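Local coordinates for pectinesterase (Aspergillus niger, PDB 5C1E), which catalyses hydrolysis of the methyl esters of galacturonosyl units in pectin, releasing methanol and acid groups, and is probably involved in maceration of plant tissue, at residues A[36-41]-A[57-62]; A[44-49]-A[75-80]; A[67-72]-A[153-158]; A[91-96]-A[106-111]; A[101-106]-A[133-138]. One frame throughout, in Å; residues are numbered along the deposited sequence.

Contact 1: residues A[36-41]-A[57-62]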
# COMPACT_ATOMS: atom_id res chain seq x y z
N ALA A 36 -2.75 -1.96 -22.09
CA ALA A 36 -1.53 -2.73 -22.26
C ALA A 36 -1.24 -3.52 -21.00
O ALA A 36 -1.76 -3.22 -19.93
CB ALA A 36 -0.37 -1.80 -22.56
N CYS A 37 -0.42 -4.54 -21.14
CA CYS A 37 0.02 -5.30 -20.00
C CYS A 37 1.41 -5.85 -20.20
O CYS A 37 1.90 -6.02 -21.33
CB CYS A 37 -0.98 -6.41 -19.65
SG CYS A 37 -1.31 -7.60 -20.95
N ILE A 38 2.06 -6.07 -19.06
CA ILE A 38 3.42 -6.55 -19.00
C ILE A 38 3.42 -7.71 -18.00
O ILE A 38 2.83 -7.60 -16.90
CB ILE A 38 4.42 -5.45 -18.55
CG1 ILE A 38 4.44 -4.30 -19.56
CG2 ILE A 38 5.82 -6.02 -18.40
CD1 ILE A 38 5.22 -3.07 -19.10
N TYR A 39 4.05 -8.81 -18.41
CA TYR A 39 4.30 -9.96 -17.55
C TYR A 39 5.77 -9.99 -17.19
O TYR A 39 6.63 -9.98 -18.08
CB TYR A 39 3.92 -11.26 -18.27
CG TYR A 39 4.40 -12.54 -17.60
CD1 TYR A 39 3.76 -13.06 -16.47
CD2 TYR A 39 5.47 -13.25 -18.12
CE1 TYR A 39 4.21 -14.23 -15.86
CE2 TYR A 39 5.91 -14.43 -17.52
CZ TYR A 39 5.27 -14.92 -16.40
OH TYR A 39 5.73 -16.10 -15.80
N VAL A 40 6.05 -10.05 -15.89
CA VAL A 40 7.41 -10.10 -15.39
C VAL A 40 7.69 -11.48 -14.82
O VAL A 40 6.98 -11.96 -13.91
CB VAL A 40 7.67 -9.02 -14.32
CG1 VAL A 40 9.15 -8.93 -13.96
CG2 VAL A 40 7.18 -7.67 -14.82
N ALA A 41 8.70 -12.14 -15.38
CA ALA A 41 9.13 -13.42 -14.89
C ALA A 41 10.01 -13.23 -13.67
O ALA A 41 10.49 -12.13 -13.36
CB ALA A 41 9.88 -14.18 -15.97
N LEU A 57 -2.70 0.33 -17.84
CA LEU A 57 -1.61 -0.65 -17.78
C LEU A 57 -1.88 -1.62 -16.65
O LEU A 57 -2.30 -1.21 -15.55
CB LEU A 57 -0.27 0.04 -17.55
CG LEU A 57 0.96 -0.84 -17.34
CD1 LEU A 57 1.27 -1.59 -18.63
CD2 LEU A 57 2.16 -0.01 -16.94
N THR A 58 -1.65 -2.91 -16.93
CA THR A 58 -1.59 -3.96 -15.91
C THR A 58 -0.22 -4.61 -15.90
O THR A 58 0.30 -5.02 -16.96
CB THR A 58 -2.68 -5.03 -16.14
OG1 THR A 58 -3.95 -4.38 -16.12
CG2 THR A 58 -2.64 -6.09 -15.05
N LEU A 59 0.39 -4.68 -14.71
CA LEU A 59 1.66 -5.37 -14.52
C LEU A 59 1.45 -6.66 -13.72
O LEU A 59 0.92 -6.61 -12.61
CB LEU A 59 2.61 -4.43 -13.78
CG LEU A 59 4.09 -4.76 -13.61
CD1 LEU A 59 4.85 -4.97 -14.92
CD2 LEU A 59 4.69 -3.59 -12.84
N TYR A 60 1.82 -7.80 -14.31
CA TYR A 60 1.62 -9.11 -13.69
C TYR A 60 2.93 -9.73 -13.34
O TYR A 60 3.82 -9.79 -14.18
CB TYR A 60 0.99 -10.08 -14.67
CG TYR A 60 -0.38 -9.76 -15.17
CD1 TYR A 60 -1.49 -9.94 -14.36
CD2 TYR A 60 -0.59 -9.33 -16.47
CE1 TYR A 60 -2.77 -9.70 -14.83
CE2 TYR A 60 -1.86 -9.09 -16.94
CZ TYR A 60 -2.95 -9.28 -16.12
OH TYR A 60 -4.21 -9.02 -16.59
N GLY A 61 3.03 -10.27 -12.14
CA GLY A 61 4.19 -11.05 -11.73
C GLY A 61 3.93 -12.54 -11.80
O GLY A 61 2.82 -13.01 -11.59
N GLU A 62 4.99 -13.28 -12.10
CA GLU A 62 4.95 -14.73 -12.11
C GLU A 62 4.69 -15.26 -10.72
O GLU A 62 5.32 -14.80 -9.76
CB GLU A 62 6.29 -15.28 -12.65
CG GLU A 62 6.36 -16.79 -12.65
CD GLU A 62 7.67 -17.34 -13.18
OE1 GLU A 62 8.50 -16.58 -13.66
OE2 GLU A 62 7.85 -18.57 -13.10
O HOH W 1 -4.52 -3.18 -18.62
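The carbonyl oxygen A36 O is held by two donors: the amide T58 N at 3.0 Å and a water. That water lies 3.1 Å from A36 O; T58 OG1, beside its own backbone N (chi1 -59°), takes the water's other hydrogen bond. A longer CA-H contact from L57 joins them at A36 O. From this end the ladder continues through I38 N to T58 O, Y60 N to I38 O, V40 N to Y60 O and E62 N to V40 O; Y60 N to I38 O is 2.8 Å and nearly straight at 173°. The two strand axes lie 4.7 Å apart and diverge by only 12°. On the face carrying A36, I38 and V40, one methyl does much of the work: L59 CD1 sits 3.7 Å from I38 CB and 3.6 Å from V40 CG2. Helix 22-29 packs over I38 and L57. On the other face, C37 CB meets Y60 CE2 at 3.9 Å, while C37 SG is tied to C10 in a disulfide. At the C-terminal end of the pairing, Y39 OH rests 3.3 Å from E62 CG, the two chains crossing obliquely; the carboxylate itself binds S42 N through OE1. Residue-for-residue parallel pairing, with paired residues on the same side of the sheet, is characteristic of successive coils in the parallel beta-helix of pectin methylesterases.

Contact 2: residues A[44-49]-A[75-80]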
# COMPACT_ATOMS: atom_id res chain seq x y z
N THR A 44 15.03 -10.66 -9.35
CA THR A 44 15.19 -9.42 -8.59
C THR A 44 15.66 -8.37 -9.57
O THR A 44 16.69 -8.54 -10.23
CB THR A 44 16.20 -9.59 -7.45
OG1 THR A 44 15.69 -10.56 -6.54
CG2 THR A 44 16.44 -8.28 -6.72
N TYR A 45 14.84 -7.33 -9.72
CA TYR A 45 15.05 -6.26 -10.67
C TYR A 45 15.49 -5.00 -9.91
O TYR A 45 14.71 -4.38 -9.18
CB TYR A 45 13.77 -6.05 -11.48
CG TYR A 45 13.38 -7.27 -12.28
CD1 TYR A 45 12.67 -8.32 -11.69
CD2 TYR A 45 13.75 -7.39 -13.63
CE1 TYR A 45 12.33 -9.45 -12.44
CE2 TYR A 45 13.42 -8.51 -14.38
CZ TYR A 45 12.72 -9.53 -13.78
OH TYR A 45 12.41 -10.63 -14.53
N GLU A 46 16.77 -4.68 -10.04
CA GLU A 46 17.38 -3.55 -9.39
C GLU A 46 17.10 -2.33 -10.26
O GLU A 46 17.92 -1.95 -11.11
CB GLU A 46 18.88 -3.80 -9.21
CG GLU A 46 19.17 -4.98 -8.28
CD GLU A 46 20.63 -5.13 -7.88
OE1 GLU A 46 21.53 -4.57 -8.56
OE2 GLU A 46 20.89 -5.83 -6.89
N GLU A 47 15.93 -1.75 -10.07
CA GLU A 47 15.43 -0.67 -10.92
C GLU A 47 14.64 0.34 -10.09
O GLU A 47 14.09 -0.00 -9.05
CB GLU A 47 14.51 -1.25 -12.00
CG GLU A 47 15.21 -2.22 -12.95
CD GLU A 47 14.31 -2.68 -14.06
OE1 GLU A 47 13.72 -1.83 -14.76
OE2 GLU A 47 14.17 -3.90 -14.23
N GLN A 48 14.63 1.59 -10.56
CA GLN A 48 13.76 2.64 -10.02
C GLN A 48 12.84 3.09 -11.15
O GLN A 48 13.31 3.51 -12.21
CB GLN A 48 14.59 3.80 -9.49
CG GLN A 48 13.76 4.81 -8.72
CD GLN A 48 14.58 5.90 -8.08
OE1 GLN A 48 15.69 6.23 -8.52
NE2 GLN A 48 14.05 6.49 -7.01
N LEU A 49 11.53 2.97 -10.95
CA LEU A 49 10.58 3.09 -12.06
C LEU A 49 9.56 4.20 -11.83
O LEU A 49 9.11 4.42 -10.71
CB LEU A 49 9.84 1.77 -12.23
CG LEU A 49 10.73 0.56 -12.46
CD1 LEU A 49 9.89 -0.71 -12.43
CD2 LEU A 49 11.47 0.71 -13.78
N THR A 75 10.79 -9.40 -7.51
CA THR A 75 11.08 -8.31 -6.58
C THR A 75 11.67 -7.15 -7.37
O THR A 75 12.61 -7.35 -8.14
CB THR A 75 12.03 -8.78 -5.47
OG1 THR A 75 11.37 -9.76 -4.67
CG2 THR A 75 12.41 -7.62 -4.55
N ILE A 76 11.09 -5.96 -7.18
CA ILE A 76 11.67 -4.71 -7.66
C ILE A 76 12.30 -4.00 -6.47
O ILE A 76 11.62 -3.71 -5.47
CB ILE A 76 10.60 -3.79 -8.30
CG1 ILE A 76 9.78 -4.58 -9.31
CG2 ILE A 76 11.28 -2.58 -8.96
CD1 ILE A 76 8.68 -3.80 -9.96
N THR A 77 13.59 -3.72 -6.57
CA THR A 77 14.29 -3.14 -5.45
C THR A 77 15.21 -1.99 -5.86
O THR A 77 15.83 -2.02 -6.92
CB THR A 77 15.11 -4.20 -4.68
OG1 THR A 77 15.66 -3.61 -3.49
CG2 THR A 77 16.22 -4.77 -5.52
N HIS A 78 15.29 -1.01 -4.97
CA HIS A 78 16.20 0.12 -5.12
C HIS A 78 16.38 0.72 -3.72
O HIS A 78 15.53 0.52 -2.84
CB HIS A 78 15.63 1.13 -6.12
CG HIS A 78 16.53 2.31 -6.39
ND1 HIS A 78 16.27 3.57 -5.90
CD2 HIS A 78 17.65 2.42 -7.15
CE1 HIS A 78 17.21 4.40 -6.31
NE2 HIS A 78 18.06 3.73 -7.07
N THR A 79 17.49 1.39 -3.49
CA THR A 79 17.78 1.94 -2.17
C THR A 79 18.20 3.40 -2.29
O THR A 79 19.22 3.71 -2.92
CB THR A 79 18.90 1.14 -1.48
OG1 THR A 79 18.47 -0.21 -1.26
CG2 THR A 79 19.26 1.75 -0.15
N ILE A 80 17.40 4.28 -1.70
CA ILE A 80 17.74 5.66 -1.48
C ILE A 80 16.74 6.29 -0.51
O ILE A 80 15.58 5.89 -0.49
CB ILE A 80 17.79 6.47 -2.80
CG1 ILE A 80 18.42 7.84 -2.60
CG2 ILE A 80 16.42 6.58 -3.45
CD1 ILE A 80 18.74 8.54 -3.91
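T75 takes the amide of Y45 on its carbonyl: Y45 N to T75 O is 2.7 Å, and the N-H points almost straight at it (176°). The same oxygen lies in the plane of the Y45 ring, at its edge, with CD1 3.7 Å away; the phenol end of Y45 is hydrogen-bonded to A41 O. Next, I76 sends its side chain to the inner face, where I76 CD1 meets L49 CD1 at 4.1 Å, the two chains crossing at about a right angle beside I22 of helix 22-29. T77 returns to the outer face. Its N donates to Y45 O at 2.9 Å, and OG1, anti to the backbone N (chi1 -173°), is hydrogen-bonded to E109 OE1; CG2 is left between N and the carbonyl carbon, where it touches T44 CG2 at 3.7 Å. The E46 side chain runs side by side with that of T77, its CG 4.0 Å from T77 CG2. Here the pairing fades: E47 N to T77 O is only a weak bond, where E46 centres an inverse gamma turn. H78 answers with its ring instead. Q48 CB stands over the ring centre, 3.9 Å from the H78 centroid and 8° off the normal, a CH-pi contact, and Q48 OE1 comes within 3.2 Å of H78 CE1. The Q48 amide nitrogen is hydrogen-bonded to A92 O. Parallel pairing that gives way at a corner, as strand 43-46 turns toward strand 49-51 in another sheet, marks the bend between two faces of a beta-helix coil.

Contact 3: residues A[67-72]-A[153-158]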
# COMPACT_ATOMS: atom_id res chain seq x y z
N SER A 67 -3.57 -15.78 -5.80
CA SER A 67 -4.49 -15.39 -4.73
C SER A 67 -3.79 -14.86 -3.46
O SER A 67 -4.44 -14.31 -2.55
CB SER A 67 -5.41 -16.57 -4.37
OG SER A 67 -4.71 -17.52 -3.56
N THR A 68 -2.46 -15.00 -3.41
CA THR A 68 -1.67 -14.59 -2.27
C THR A 68 -0.44 -13.80 -2.74
O THR A 68 -0.09 -13.84 -3.91
CB THR A 68 -1.25 -15.83 -1.45
OG1 THR A 68 -0.49 -15.44 -0.31
CG2 THR A 68 -0.39 -16.80 -2.29
N TYR A 69 0.19 -13.08 -1.81
CA TYR A 69 1.52 -12.50 -2.02
C TYR A 69 2.66 -13.49 -1.67
O TYR A 69 3.85 -13.28 -2.04
CB TYR A 69 1.69 -11.23 -1.18
CG TYR A 69 1.64 -11.49 0.32
CD1 TYR A 69 2.78 -11.86 1.02
CD2 TYR A 69 0.47 -11.29 1.04
CE1 TYR A 69 2.74 -12.09 2.38
CE2 TYR A 69 0.42 -11.51 2.41
CZ TYR A 69 1.56 -11.91 3.08
OH TYR A 69 1.53 -12.14 4.44
N LYS A 70 2.32 -14.56 -0.96
CA LYS A 70 3.34 -15.40 -0.31
C LYS A 70 4.28 -16.15 -1.26
O LYS A 70 5.38 -16.53 -0.86
CB LYS A 70 2.70 -16.36 0.68
CG LYS A 70 2.27 -15.60 1.94
CD LYS A 70 1.43 -16.40 2.91
CE LYS A 70 1.16 -15.56 4.15
NZ LYS A 70 0.81 -16.41 5.33
N ASP A 71 3.84 -16.37 -2.49
CA ASP A 71 4.63 -17.09 -3.49
C ASP A 71 5.25 -16.20 -4.56
O ASP A 71 5.74 -16.70 -5.59
CB ASP A 71 3.77 -18.17 -4.17
CG ASP A 71 3.23 -19.19 -3.17
OD1 ASP A 71 3.92 -19.47 -2.18
OD2 ASP A 71 2.12 -19.70 -3.36
N ASN A 72 5.25 -14.88 -4.35
CA ASN A 72 5.80 -13.98 -5.35
C ASN A 72 7.28 -14.30 -5.57
O ASN A 72 8.02 -14.61 -4.61
CB ASN A 72 5.65 -12.51 -4.95
CG ASN A 72 4.22 -12.03 -4.92
OD1 ASN A 72 3.30 -12.71 -5.33
ND2 ASN A 72 4.03 -10.81 -4.44
N ASN A 153 -5.20 -8.48 -0.42
CA ASN A 153 -4.29 -9.62 -0.21
C ASN A 153 -2.83 -9.25 -0.41
O ASN A 153 -2.02 -10.04 -0.92
CB ASN A 153 -4.70 -10.80 -1.08
CG ASN A 153 -5.97 -11.44 -0.59
OD1 ASN A 153 -5.93 -12.37 0.21
ND2 ASN A 153 -7.11 -10.90 -1.01
N CYS A 154 -2.49 -8.05 0.05
CA CYS A 154 -1.15 -7.55 -0.00
C CYS A 154 -0.49 -7.65 1.37
O CYS A 154 -1.16 -7.87 2.40
CB CYS A 154 -1.12 -6.09 -0.48
SG CYS A 154 -1.64 -5.83 -2.20
N MET A 155 0.83 -7.49 1.37
CA MET A 155 1.61 -7.44 2.59
C MET A 155 2.27 -6.08 2.59
O MET A 155 3.03 -5.77 1.65
CB MET A 155 2.63 -8.57 2.58
CG MET A 155 3.29 -8.89 3.91
SD MET A 155 4.41 -7.63 4.55
CE MET A 155 5.64 -7.51 3.25
N ILE A 156 1.99 -5.27 3.61
CA ILE A 156 2.60 -3.94 3.75
C ILE A 156 3.42 -3.93 5.04
O ILE A 156 2.86 -4.10 6.14
CB ILE A 156 1.56 -2.79 3.76
CG1 ILE A 156 0.71 -2.83 2.51
CG2 ILE A 156 2.26 -1.43 3.77
CD1 ILE A 156 -0.63 -3.44 2.72
N GLU A 157 4.72 -3.71 4.88
CA GLU A 157 5.65 -3.79 6.01
C GLU A 157 6.43 -2.52 6.23
O GLU A 157 6.95 -1.91 5.28
CB GLU A 157 6.64 -4.95 5.82
CG GLU A 157 7.51 -5.19 7.04
CD GLU A 157 8.29 -6.50 7.01
OE1 GLU A 157 8.94 -6.80 8.03
OE2 GLU A 157 8.29 -7.21 5.99
N GLY A 158 6.55 -2.15 7.51
CA GLY A 158 7.34 -1.02 7.94
C GLY A 158 7.16 -0.77 9.42
O GLY A 158 6.62 -1.61 10.16
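Y69 lays one face of its ring on M155, whose CB stands over the middle: 3.4 Å from the Y69 centroid and 7° off the ring normal, a close CH-pi contact. Chi1 (64°) sets Y69 CG between the backbone N and the carbonyl carbon, and chi2 near 85° turns the ring plane. M155 CG, anti to its backbone N, continues under the phenol end at 3.6 Å from Y69 CZ, after which the methionine bends at chi2 and chi3 and its tip leads away. The opposite face of the ring is taken by K70 CG, offset toward the rim, so the phenol is sandwiched between two aliphatic chains. In its plane, N153 O approaches the edge at 3.4 Å from Y69 CD2. The tyrosine thus anchors a loop between strands 57-61 and 74-78 onto later coils of the parallel beta-helix: M155 belongs to strand 155-158, and Y69 OH is hydrogen-bonded to D175 OD2. The loop is shaped locally by an ST turn, K70 N to T68 OG1 at 3.0 Å, and by a type I turn from Y69 to N72. N153 has a left-handed backbone conformation, and its ND2 is hydrogen-bonded to E173 OE1.

Contact 4: residues A[91-96]-A[106-111]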
# COMPACT_ATOMS: atom_id res chain seq x y z
N SER A 91 12.42 9.30 -3.91
CA SER A 91 13.00 8.18 -3.18
C SER A 91 12.31 6.85 -3.51
O SER A 91 12.80 5.79 -3.11
CB SER A 91 12.91 8.42 -1.66
OG SER A 91 11.62 8.15 -1.14
N ALA A 92 11.18 6.91 -4.21
CA ALA A 92 10.34 5.73 -4.39
C ALA A 92 10.96 4.76 -5.37
O ALA A 92 11.46 5.16 -6.41
CB ALA A 92 8.95 6.12 -4.87
N THR A 93 10.94 3.47 -5.03
CA THR A 93 11.38 2.44 -5.97
C THR A 93 10.45 2.40 -7.17
O THR A 93 10.90 2.26 -8.32
CB THR A 93 11.47 1.09 -5.28
OG1 THR A 93 12.44 1.19 -4.23
CG2 THR A 93 11.90 0.02 -6.25
N VAL A 94 9.16 2.55 -6.90
CA VAL A 94 8.13 2.63 -7.97
C VAL A 94 7.20 3.82 -7.71
O VAL A 94 6.65 3.98 -6.61
CB VAL A 94 7.27 1.36 -8.07
CG1 VAL A 94 6.20 1.55 -9.13
CG2 VAL A 94 8.11 0.14 -8.41
N ASN A 95 7.04 4.65 -8.74
CA ASN A 95 6.23 5.86 -8.67
C ASN A 95 5.09 5.73 -9.65
O ASN A 95 5.31 5.79 -10.85
CB ASN A 95 7.10 7.10 -8.99
CG ASN A 95 6.34 8.41 -8.93
OD1 ASN A 95 5.17 8.46 -8.53
ND2 ASN A 95 7.02 9.50 -9.30
N VAL A 96 3.87 5.52 -9.16
CA VAL A 96 2.73 5.31 -10.04
C VAL A 96 1.94 6.60 -10.21
O VAL A 96 1.25 7.05 -9.28
CB VAL A 96 1.79 4.21 -9.51
CG1 VAL A 96 0.67 3.96 -10.50
CG2 VAL A 96 2.56 2.92 -9.27
N ILE A 106 3.60 -8.78 -7.31
CA ILE A 106 4.94 -8.19 -7.41
C ILE A 106 5.34 -7.68 -6.03
O ILE A 106 4.51 -7.12 -5.31
CB ILE A 106 4.96 -7.09 -8.48
CG1 ILE A 106 4.82 -7.76 -9.86
CG2 ILE A 106 6.23 -6.25 -8.36
CD1 ILE A 106 5.28 -7.01 -11.04
N ASN A 107 6.60 -7.91 -5.65
CA ASN A 107 7.17 -7.32 -4.45
C ASN A 107 7.92 -6.04 -4.82
O ASN A 107 8.67 -6.04 -5.79
CB ASN A 107 8.17 -8.25 -3.77
CG ASN A 107 7.58 -9.59 -3.40
OD1 ASN A 107 6.36 -9.76 -3.31
ND2 ASN A 107 8.43 -10.56 -3.22
N VAL A 108 7.71 -4.99 -4.04
CA VAL A 108 8.43 -3.73 -4.19
C VAL A 108 9.08 -3.36 -2.87
O VAL A 108 8.43 -3.37 -1.82
CB VAL A 108 7.49 -2.57 -4.65
CG1 VAL A 108 8.28 -1.27 -4.83
CG2 VAL A 108 6.79 -2.93 -5.94
N GLU A 109 10.36 -3.01 -2.93
CA GLU A 109 11.09 -2.67 -1.73
C GLU A 109 12.00 -1.48 -1.91
O GLU A 109 12.49 -1.21 -3.00
CB GLU A 109 11.88 -3.86 -1.20
CG GLU A 109 12.90 -4.41 -2.15
CD GLU A 109 13.82 -5.45 -1.50
OE1 GLU A 109 15.06 -5.37 -1.70
OE2 GLU A 109 13.28 -6.33 -0.80
N ASN A 110 12.18 -0.76 -0.83
CA ASN A 110 13.28 0.21 -0.71
C ASN A 110 14.21 -0.37 0.36
O ASN A 110 13.79 -0.61 1.48
CB ASN A 110 12.76 1.60 -0.34
CG ASN A 110 13.85 2.68 -0.41
OD1 ASN A 110 14.96 2.46 0.04
ND2 ASN A 110 13.52 3.83 -0.96
N GLY A 111 15.48 -0.60 0.00
CA GLY A 111 16.43 -1.23 0.91
C GLY A 111 17.15 -0.31 1.88
O GLY A 111 18.08 -0.75 2.55
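Two sheets of the beta-helix meet across its interior where T93, just before strand 94-96, and V94, its first residue, face V108 to N110 of strand 107-110; the directions 91 to 94 and 108 to 110 are nearly opposite (171° apart). The polar tie is T93 OG1 donating to E109 O at 2.7 Å. The hydroxyl comes from above the carbonyl plane, 38° out of it, with a C=O...OG1 angle of 126°. T93 OG1 stands beside its own backbone N, and T93 CB is also close to that oxygen, 3.4 Å from E109 O. Deeper in, V94 CG2 meets V108 CG1 at 3.9 Å, the two valines crossing at about a right angle, while T93 slides past V108 in the opposite direction, its CB 4.0 Å from V108 CG1. The chain passes through strand 102-104 between the two segments, and the contact lies across the interior, between two sheets, and is not strand pairing; backbone bonds of T93 to L49 and V119 join it to neighbouring rungs. The N110 side-chain amide is buried but well provided for: ND2 is hydrogen-bonded to I80 O and V119 O, and OD1 accepts from Y112 N.

Contact 5: residues A[101-106]-A[133-138]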
# COMPACT_ATOMS: atom_id res chain seq x y z
N PHE A 101 -3.94 2.01 -13.23
CA PHE A 101 -2.88 1.00 -13.14
C PHE A 101 -3.30 -0.14 -12.19
O PHE A 101 -3.92 0.10 -11.14
CB PHE A 101 -1.59 1.67 -12.62
CG PHE A 101 -0.45 0.72 -12.41
CD1 PHE A 101 0.23 0.16 -13.48
CD2 PHE A 101 -0.01 0.43 -11.11
CE1 PHE A 101 1.30 -0.69 -13.28
CE2 PHE A 101 1.07 -0.41 -10.90
CZ PHE A 101 1.72 -0.98 -11.99
N SER A 102 -2.97 -1.36 -12.58
CA SER A 102 -3.16 -2.53 -11.71
C SER A 102 -1.87 -3.31 -11.64
O SER A 102 -1.17 -3.45 -12.65
CB SER A 102 -4.27 -3.42 -12.25
OG SER A 102 -5.45 -2.70 -12.39
N MET A 103 -1.54 -3.83 -10.46
CA MET A 103 -0.34 -4.64 -10.30
C MET A 103 -0.71 -5.91 -9.53
O MET A 103 -1.45 -5.85 -8.54
CB MET A 103 0.77 -3.84 -9.61
CG MET A 103 2.10 -4.57 -9.57
SD MET A 103 3.46 -3.49 -9.10
CE MET A 103 3.27 -3.39 -7.33
N TYR A 104 -0.22 -7.05 -10.02
CA TYR A 104 -0.53 -8.36 -9.46
C TYR A 104 0.73 -9.10 -9.13
O TYR A 104 1.59 -9.31 -10.01
CB TYR A 104 -1.32 -9.23 -10.45
CG TYR A 104 -2.71 -8.77 -10.77
CD1 TYR A 104 -2.93 -7.77 -11.71
CD2 TYR A 104 -3.84 -9.33 -10.13
CE1 TYR A 104 -4.19 -7.34 -12.01
CE2 TYR A 104 -5.12 -8.92 -10.46
CZ TYR A 104 -5.28 -7.92 -11.40
OH TYR A 104 -6.50 -7.44 -11.74
N ASN A 105 0.84 -9.54 -7.88
CA ASN A 105 1.89 -10.48 -7.47
C ASN A 105 3.33 -10.02 -7.73
O ASN A 105 4.15 -10.76 -8.29
CB ASN A 105 1.62 -11.84 -8.13
CG ASN A 105 0.22 -12.31 -7.91
OD1 ASN A 105 -0.58 -12.42 -8.84
ND2 ASN A 105 -0.11 -12.57 -6.65
N ILE A 106 3.60 -8.78 -7.31
CA ILE A 106 4.94 -8.19 -7.41
C ILE A 106 5.34 -7.68 -6.03
O ILE A 106 4.51 -7.12 -5.31
CB ILE A 106 4.96 -7.09 -8.48
CG1 ILE A 106 4.82 -7.76 -9.86
CG2 ILE A 106 6.23 -6.25 -8.36
CD1 ILE A 106 5.28 -7.01 -11.04
N CYS A 133 0.41 -8.19 -3.75
CA CYS A 133 1.72 -7.56 -3.82
C CYS A 133 2.35 -7.42 -2.43
O CYS A 133 1.66 -7.47 -1.40
CB CYS A 133 1.61 -6.16 -4.46
SG CYS A 133 1.12 -6.17 -6.19
N GLN A 134 3.66 -7.25 -2.39
CA GLN A 134 4.33 -6.88 -1.16
C GLN A 134 4.98 -5.52 -1.28
O GLN A 134 5.57 -5.19 -2.33
CB GLN A 134 5.40 -7.90 -0.77
CG GLN A 134 4.89 -9.34 -0.69
CD GLN A 134 5.94 -10.29 -0.14
OE1 GLN A 134 6.58 -9.98 0.88
NE2 GLN A 134 6.11 -11.48 -0.77
N PHE A 135 4.93 -4.76 -0.19
CA PHE A 135 5.58 -3.48 -0.12
C PHE A 135 6.37 -3.44 1.17
O PHE A 135 5.78 -3.55 2.25
CB PHE A 135 4.56 -2.34 -0.18
CG PHE A 135 3.56 -2.48 -1.27
CD1 PHE A 135 3.83 -1.96 -2.53
CD2 PHE A 135 2.36 -3.12 -1.05
CE1 PHE A 135 2.91 -2.10 -3.55
CE2 PHE A 135 1.44 -3.24 -2.08
CZ PHE A 135 1.72 -2.74 -3.32
N SER A 136 7.68 -3.25 1.06
CA SER A 136 8.58 -3.36 2.20
C SER A 136 9.51 -2.16 2.35
O SER A 136 10.11 -1.68 1.38
CB SER A 136 9.41 -4.64 2.07
OG SER A 136 8.58 -5.78 2.14
N GLY A 137 9.60 -1.67 3.59
CA GLY A 137 10.52 -0.60 3.97
C GLY A 137 10.56 -0.49 5.47
O GLY A 137 10.30 -1.48 6.16
N TYR A 138 10.91 0.69 5.99
CA TYR A 138 10.91 0.93 7.43
C TYR A 138 10.11 2.21 7.70
O TYR A 138 9.00 2.15 8.26
CB TYR A 138 12.35 1.03 7.98
CG TYR A 138 12.36 1.00 9.47
CD1 TYR A 138 12.38 -0.22 10.16
CD2 TYR A 138 12.29 2.18 10.21
CE1 TYR A 138 12.36 -0.25 11.54
CE2 TYR A 138 12.27 2.15 11.60
CZ TYR A 138 12.30 0.92 12.26
OH TYR A 138 12.26 0.87 13.64
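M103 reaches across the inside of the parallel beta-helix from strand 102-104 to the strand of a neighbouring coil, 134-136. Its CB begins 4.2 Å from C133 SG. CG, anti to the backbone N (chi1 -173°), draws nearer, to 3.9 Å from C133 SG. M103 SD continues the extended line (chi2 167°), 4.6 Å from C133 SG. At chi3 the chain bends, which swings M103 CE back against the cysteine at 3.7 Å from C133 SG. The same methyl ends 4.0 Å from F135 CE1, the methionine and phenylalanine reaching toward each other tip to tip, with the methyl oblique to the ring. L59 and F130 also touch M103, and I156 packs on F135. C133 is the hub of the contact and loses more surface to the other segment than any other residue here. Its SG stands beside the backbone N, anti to the carbonyl carbon, and lies 3.5 Å from M103 O, against the backbone where the first segment turns. That turn is made at N105, which has a left-handed backbone conformation and so carries the chain from strand 102-104 into strand 107-110. N105 has its CB directed away from the second segment; its amide is hydrogen-bonded to R3 and to T66 O, while Y104 turns its ring outward to stack on Y131 and meet Y60. I106 O, just past the turn, lies 3.2 Å from C133 CB. The same carbonyl takes the one hydrogen bond between the segments, Q134 N to I106 O at 3.0 Å, with the donor tilted 29° from the carbonyl plane.

Contacts 1 and 2 pair neighbouring coils strand to strand, on two different sheets near the helix-covered end, so backbone bonds dominate and each has a buried and a more exposed face. Contacts 4 and 5 are buried and share I106; there side chains do most of the work, valines with a threonine hydroxyl in contact 4, sulfur and aromatic carbon in contact 5. Strands 57-61 and 102-104 are sheet neighbours, joining contacts 1 and 5, while strands 74-78, 107-110, 134-136 and 155-158 run consecutively through contacts 2, 4, 5 and 3. Contact 3 differs: a partly exposed loop lies on the outside, held to its partner segment by ring packing, with N72 ND2 hydrogen-bonded to N107 OD1 of contact 4.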